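Local coordinates for protein H127A/Y244A mutant of alginate lyase AlyC3 in complex with dimannuronate (Psychromonas sp., PDB 7C8F) that is an alginate lyase of family PL7 that probably cleaves mannuronate-containing alginate by beta-elimination and binds dimannuronate, at residues F20-E26 with F255-Y260. Numbering follows the deposited sequence.
Sequences FQHVLTE and FNKLEY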
# COMPACT_ATOMS: atom_id res chain seq x y z
N PHE B 20 -8.88 -33.01 9.54
CA PHE B 20 -9.28 -31.81 8.82
C PHE B 20 -10.18 -30.87 9.62
O PHE B 20 -10.43 -29.74 9.18
CB PHE B 20 -10.00 -32.17 7.51
CG PHE B 20 -9.22 -33.13 6.65
CD1 PHE B 20 -7.97 -32.78 6.15
CD2 PHE B 20 -9.72 -34.39 6.34
CE1 PHE B 20 -7.24 -33.67 5.37
CE2 PHE B 20 -9.00 -35.28 5.56
CZ PHE B 20 -7.75 -34.92 5.07
N GLN B 21 -10.64 -31.29 10.80
CA GLN B 21 -11.66 -30.50 11.48
C GLN B 21 -11.18 -29.09 11.80
O GLN B 21 -11.93 -28.13 11.63
CB GLN B 21 -12.13 -31.24 12.73
CG GLN B 21 -13.14 -32.32 12.36
CD GLN B 21 -13.38 -33.33 13.46
OE1 GLN B 21 -12.83 -33.23 14.55
NE2 GLN B 21 -14.21 -34.32 13.17
N HIS B 22 -9.94 -28.94 12.26
CA HIS B 22 -9.52 -27.61 12.68
C HIS B 22 -9.45 -26.64 11.51
O HIS B 22 -9.97 -25.52 11.59
CB HIS B 22 -8.20 -27.65 13.45
CG HIS B 22 -7.70 -26.29 13.84
ND1 HIS B 22 -6.69 -25.65 13.15
CD2 HIS B 22 -8.10 -25.44 14.81
CE1 HIS B 22 -6.48 -24.46 13.70
NE2 HIS B 22 -7.32 -24.32 14.71
N VAL B 23 -8.80 -27.03 10.41
CA VAL B 23 -8.72 -26.09 9.29
C VAL B 23 -10.12 -25.74 8.79
O VAL B 23 -10.39 -24.60 8.41
CB VAL B 23 -7.79 -26.59 8.16
CG1 VAL B 23 -8.38 -27.80 7.45
CG2 VAL B 23 -7.51 -25.45 7.17
N LEU B 24 -11.03 -26.71 8.80
CA LEU B 24 -12.39 -26.41 8.34
C LEU B 24 -13.06 -25.37 9.25
O LEU B 24 -13.71 -24.45 8.75
CB LEU B 24 -13.22 -27.69 8.24
CG LEU B 24 -12.65 -28.68 7.21
CD1 LEU B 24 -13.54 -29.94 7.21
CD2 LEU B 24 -12.62 -28.06 5.83
N THR B 25 -12.91 -25.46 10.55
CA THR B 25 -13.55 -24.48 11.43
C THR B 25 -13.00 -23.08 11.26
O THR B 25 -13.60 -22.14 11.60
CB THR B 25 -13.43 -24.83 12.93
OG1 THR B 25 -12.08 -24.92 13.34
CG2 THR B 25 -14.13 -26.13 13.22
N GLU B 26 -11.82 -23.01 10.70
CA GLU B 26 -11.14 -21.74 10.46
C GLU B 26 -11.38 -21.17 9.07
O GLU B 26 -10.84 -20.17 8.73
CB GLU B 26 -9.64 -21.95 10.64
CG GLU B 26 -9.18 -22.21 12.08
CD GLU B 26 -9.23 -20.99 12.94
OE1 GLU B 26 -8.73 -19.97 12.51
OE2 GLU B 26 -9.79 -21.04 14.03
N PHE B 255 -5.72 -34.37 -0.78
CA PHE B 255 -4.95 -33.85 0.34
C PHE B 255 -4.98 -34.88 1.47
O PHE B 255 -6.00 -35.05 2.14
CB PHE B 255 -5.58 -32.55 0.86
CG PHE B 255 -5.29 -31.33 0.01
CD1 PHE B 255 -5.88 -31.16 -1.23
CD2 PHE B 255 -4.48 -30.31 0.50
CE1 PHE B 255 -5.63 -30.01 -2.00
CE2 PHE B 255 -4.23 -29.15 -0.26
CZ PHE B 255 -4.80 -29.01 -1.51
N ASN B 256 -3.85 -35.55 1.69
CA ASN B 256 -3.73 -36.42 2.86
C ASN B 256 -3.66 -35.62 4.15
O ASN B 256 -3.98 -36.14 5.22
CB ASN B 256 -2.50 -37.32 2.69
CG ASN B 256 -2.28 -38.26 3.86
OD1 ASN B 256 -3.07 -39.17 4.10
ND2 ASN B 256 -1.19 -38.05 4.58
N LYS B 257 -3.27 -34.35 4.06
CA LYS B 257 -3.09 -33.50 5.22
C LYS B 257 -3.43 -32.08 4.80
O LYS B 257 -3.07 -31.65 3.70
CB LYS B 257 -1.65 -33.56 5.73
CG LYS B 257 -1.29 -32.50 6.77
CD LYS B 257 0.12 -32.74 7.32
CE LYS B 257 0.51 -31.68 8.34
NZ LYS B 257 1.86 -31.95 8.92
N LEU B 258 -4.15 -31.38 5.66
CA LEU B 258 -4.38 -29.95 5.47
C LEU B 258 -4.56 -29.33 6.84
O LEU B 258 -5.52 -29.65 7.55
CB LEU B 258 -5.59 -29.69 4.58
CG LEU B 258 -5.85 -28.21 4.27
CD1 LEU B 258 -4.67 -27.55 3.54
CD2 LEU B 258 -7.11 -28.07 3.45
N GLU B 259 -3.64 -28.44 7.20
CA GLU B 259 -3.60 -27.82 8.51
C GLU B 259 -3.30 -26.34 8.38
O GLU B 259 -2.60 -25.91 7.45
CB GLU B 259 -2.53 -28.45 9.39
CG GLU B 259 -2.81 -29.93 9.69
CD GLU B 259 -1.67 -30.60 10.43
OE1 GLU B 259 -0.68 -29.92 10.77
OE2 GLU B 259 -1.77 -31.82 10.68
N TYR B 260 -3.79 -25.59 9.35
CA TYR B 260 -3.55 -24.15 9.50
C TYR B 260 -3.20 -23.84 10.94
O TYR B 260 -3.83 -24.30 11.81
CB TYR B 260 -4.76 -23.30 9.11
CG TYR B 260 -4.70 -21.85 9.55
CD1 TYR B 260 -3.83 -20.97 8.97
CD2 TYR B 260 -5.55 -21.37 10.51
CE1 TYR B 260 -3.77 -19.67 9.38
CE2 TYR B 260 -5.48 -20.07 10.92
CZ TYR B 260 -4.61 -19.23 10.33
OH TYR B 260 -4.57 -17.96 10.72
O HOH W 1 -5.31 -27.28 11.29
O HOH W 2 -6.83 -29.31 10.13
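In this beta-jelly-roll of the PL7 alginate lyases, N-terminal helix 18-25 lies against strand 250-264 of the antiparallel sheet that includes 67-72 and 93-103; the axes of the short pieces 20-25 and 257-260 approach to 6.9 Å at 48°. Val23 is the central bump, compact enough for so close an approach: its CG1 lies 4.1 Å from Leu258 CG, its CG2 4.0 Å from Tyr260 CB. Phe20, long and flat, extends from a sideways CB to the corner the chain turns at Asn256, placing CZ 3.4 Å from Phe255 O. Leu258 offers apolar bulk to both, its CB 4.2 Å from Phe20 CD1. Lys257 and Glu259 spend backbone bonds on strand 93-103, so water serves the strand's other edge, accepting from Val23 N (3.0 Å) and donating to Leu258 O (2.9 Å). At the margin, Glu26 OE1 lies 3.6 Å from Tyr260 CE2, at the ring edge, and exposed, polar His22 can meet solvent: a second water joins its ND1, 2.8 Å away, to Tyr260 N, 3.0 Å away.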